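Local coordinates for possible prolidase (Bifidobacterium longum NCC2705, PDB 2P9B), which is a possible prolidase of the amidohydrolase family that probably hydrolyses carbon-nitrogen bonds, at residues 12-17 with 60-65. Sequence-based numbering, arbitrary orientation.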
loop_
_atom_site.group_PDB
_atom_site.type_symbol
_atom_site.label_atom_id
_atom_site.label_comp_id
_atom_site.label_asym_id
_atom_site.label_seq_id
_atom_site.Cartn_x
_atom_site.Cartn_y
_atom_site.Cartn_z
ATOM N N GLU A 12 -21.626 -15.075 5.934
ATOM C CA GLU A 12 -22.147 -15.938 6.983
ATOM C C GLU A 12 -21.401 -15.611 8.269
ATOM O O GLU A 12 -20.174 -15.689 8.322
ATOM C CB GLU A 12 -21.945 -17.404 6.604
ATOM C CG GLU A 12 -22.669 -17.804 5.324
ATOM C CD GLU A 12 -22.487 -19.270 4.979
ATOM O OE1 GLU A 12 -21.328 -19.697 4.785
ATOM O OE2 GLU A 12 -23.502 -19.995 4.902
ATOM N N PRO A 13 -22.135 -15.233 9.325
ATOM C CA PRO A 13 -21.496 -14.897 10.603
ATOM C C PRO A 13 -20.669 -16.048 11.156
ATOM O O PRO A 13 -21.023 -17.215 10.985
ATOM C CB PRO A 13 -22.681 -14.535 11.496
ATOM C CG PRO A 13 -23.793 -15.373 10.940
ATOM C CD PRO A 13 -23.603 -15.221 9.452
ATOM N N PHE A 14 -19.564 -15.717 11.817
ATOM C CA PHE A 14 -18.693 -16.740 12.380
ATOM C C PHE A 14 -17.880 -16.214 13.553
ATOM O O PHE A 14 -17.901 -15.024 13.861
ATOM C CB PHE A 14 -17.741 -17.255 11.297
ATOM C CG PHE A 14 -16.770 -16.216 10.797
ATOM C CD1 PHE A 14 -15.544 -16.023 11.429
ATOM C CD2 PHE A 14 -17.090 -15.419 9.700
ATOM C CE1 PHE A 14 -14.647 -15.053 10.974
ATOM C CE2 PHE A 14 -16.205 -14.449 9.236
ATOM C CZ PHE A 14 -14.982 -14.264 9.872
ATOM N N ALA A 15 -17.159 -17.116 14.204
ATOM C CA ALA A 15 -16.314 -16.744 15.325
ATOM C C ALA A 15 -15.001 -17.501 15.214
ATOM O O ALA A 15 -14.995 -18.723 15.056
ATOM C CB ALA A 15 -17.004 -17.074 16.644
ATOM N N LEU A 16 -13.895 -16.769 15.267
ATOM C CA LEU A 16 -12.567 -17.370 15.203
ATOM C C LEU A 16 -12.081 -17.395 16.641
ATOM O O LEU A 16 -11.835 -16.342 17.224
ATOM C CB LEU A 16 -11.630 -16.508 14.354
ATOM C CG LEU A 16 -10.156 -16.930 14.324
ATOM C CD1 LEU A 16 -10.013 -18.290 13.661
ATOM C CD2 LEU A 16 -9.351 -15.874 13.566
ATOM N N ALA A 17 -11.939 -18.589 17.212
ATOM C CA ALA A 17 -11.531 -18.702 18.609
ATOM C C ALA A 17 -10.146 -19.271 18.891
ATOM O O ALA A 17 -9.517 -19.894 18.031
ATOM C CB ALA A 17 -12.576 -19.516 19.372
ATOM N N HIS A 60 -20.836 -19.771 12.398
ATOM C CA HIS A 60 -19.854 -20.790 12.055
ATOM C C HIS A 60 -18.684 -20.680 13.025
ATOM O O HIS A 60 -18.438 -19.618 13.599
ATOM C CB HIS A 60 -19.385 -20.604 10.610
ATOM C CG HIS A 60 -20.463 -20.836 9.598
ATOM N ND1 HIS A 60 -20.347 -20.446 8.281
ATOM C CD2 HIS A 60 -21.676 -21.429 9.708
ATOM C CE1 HIS A 60 -21.441 -20.787 7.624
ATOM N NE2 HIS A 60 -22.263 -21.386 8.467
ATOM N N TYR A 61 -17.964 -21.782 13.205
ATOM C CA TYR A 61 -16.837 -21.818 14.128
ATOM C C TYR A 61 -15.504 -22.118 13.452
ATOM O O TYR A 61 -15.359 -23.122 12.752
ATOM C CB TYR A 61 -17.100 -22.867 15.213
ATOM C CG TYR A 61 -16.016 -22.976 16.262
ATOM C CD1 TYR A 61 -15.863 -21.998 17.244
ATOM C CD2 TYR A 61 -15.143 -24.061 16.274
ATOM C CE1 TYR A 61 -14.864 -22.101 18.217
ATOM C CE2 TYR A 61 -14.142 -24.174 17.239
ATOM C CZ TYR A 61 -14.009 -23.192 18.206
ATOM O OH TYR A 61 -13.023 -23.306 19.160
ATOM N N LEU A 62 -14.536 -21.233 13.665
ATOM C CA LEU A 62 -13.197 -21.397 13.119
ATOM C C LEU A 62 -12.259 -21.577 14.307
ATOM O O LEU A 62 -12.166 -20.710 15.174
ATOM C CB LEU A 62 -12.784 -20.170 12.302
ATOM C CG LEU A 62 -13.448 -19.950 10.938
ATOM C CD1 LEU A 62 -12.922 -18.664 10.317
ATOM C CD2 LEU A 62 -13.156 -21.127 10.021
ATOM N N ASP A 63 -11.574 -22.712 14.354
ATOM C CA ASP A 63 -10.663 -22.996 15.452
ATOM C C ASP A 63 -9.274 -22.433 15.172
ATOM O O ASP A 63 -8.529 -22.968 14.354
ATOM C CB ASP A 63 -10.602 -24.509 15.682
ATOM C CG ASP A 63 -9.674 -24.889 16.808
ATOM O OD1 ASP A 63 -9.417 -24.039 17.686
ATOM O OD2 ASP A 63 -9.213 -26.049 16.821
ATOM N N GLY A 64 -8.936 -21.346 15.863
ATOM C CA GLY A 64 -7.649 -20.703 15.669
ATOM C C GLY A 64 -6.537 -21.134 16.608
ATOM O O GLY A 64 -5.510 -20.465 16.705
ATOM N N THR A 65 -6.737 -22.243 17.309
ATOM C CA THR A 65 -5.725 -22.744 18.226
ATOM C C THR A 65 -4.374 -22.847 17.513
ATOM O O THR A 65 -4.284 -23.403 16.419
ATOM C CB THR A 65 -6.121 -24.134 18.773
ATOM O OG1 THR A 65 -7.360 -24.028 19.480
ATOM C CG2 THR A 65 -5.051 -24.666 19.711
#
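Ala15 and Ala17 exchange backbone hydrogen bonds with the His60, Leu62 and Gly64 peptides, and the axes of strands 14-17 and 60-63 lie 19° apart in the same N-to-C sense, which identifies a parallel pair. His60 N to Pro13 O and Ala15 N to His60 O together flank Phe14 and make its bridge with His60. Ala15 O accepts from Leu62 N at 2.9 Å with an N-H...O angle of 171°. Ala17, two residues on, repeats the pattern: its N reaches Leu62 O at 3.0 Å, and its O accepts a more bent bond (137°) from Gly64 N.

Side chains alternate between the two faces. On one, Leu62 CD1 lies 3.9 Å from Phe14 CD1, and Leu62 CB meets Leu16 CD1 at 3.6 Å. On the other, Tyr61 CG stands anti to the backbone N, and CE1 of the ring lies 3.6 Å from Ala17 CB. At the N-terminal end, Glu12 OE1 approaches His60 CE1 at the ring edge, 3.0 Å away, with carboxylate and imidazole planes perpendicular; the partner is a carbon.

Asp63, bridged to Ala17, also uses OD1 to accept from Thr65 N, above the carboxylate plane in an Asx turn, and from Thr65 OG1 at 2.7 Å through its syn lone pair. The pair lies about 28 Å from the chain centre (centre to centre), consistent with the β domain accompanying the TIM barrel in many amidohydrolases. In this four-stranded mixed sheet, strand 14-17 has outermost strand 60-63 on one side and, on the other, pairs antiparallel with strand 34-38, whose Thr35 packs against Ala15 and Ala17; strand 44-49 follows.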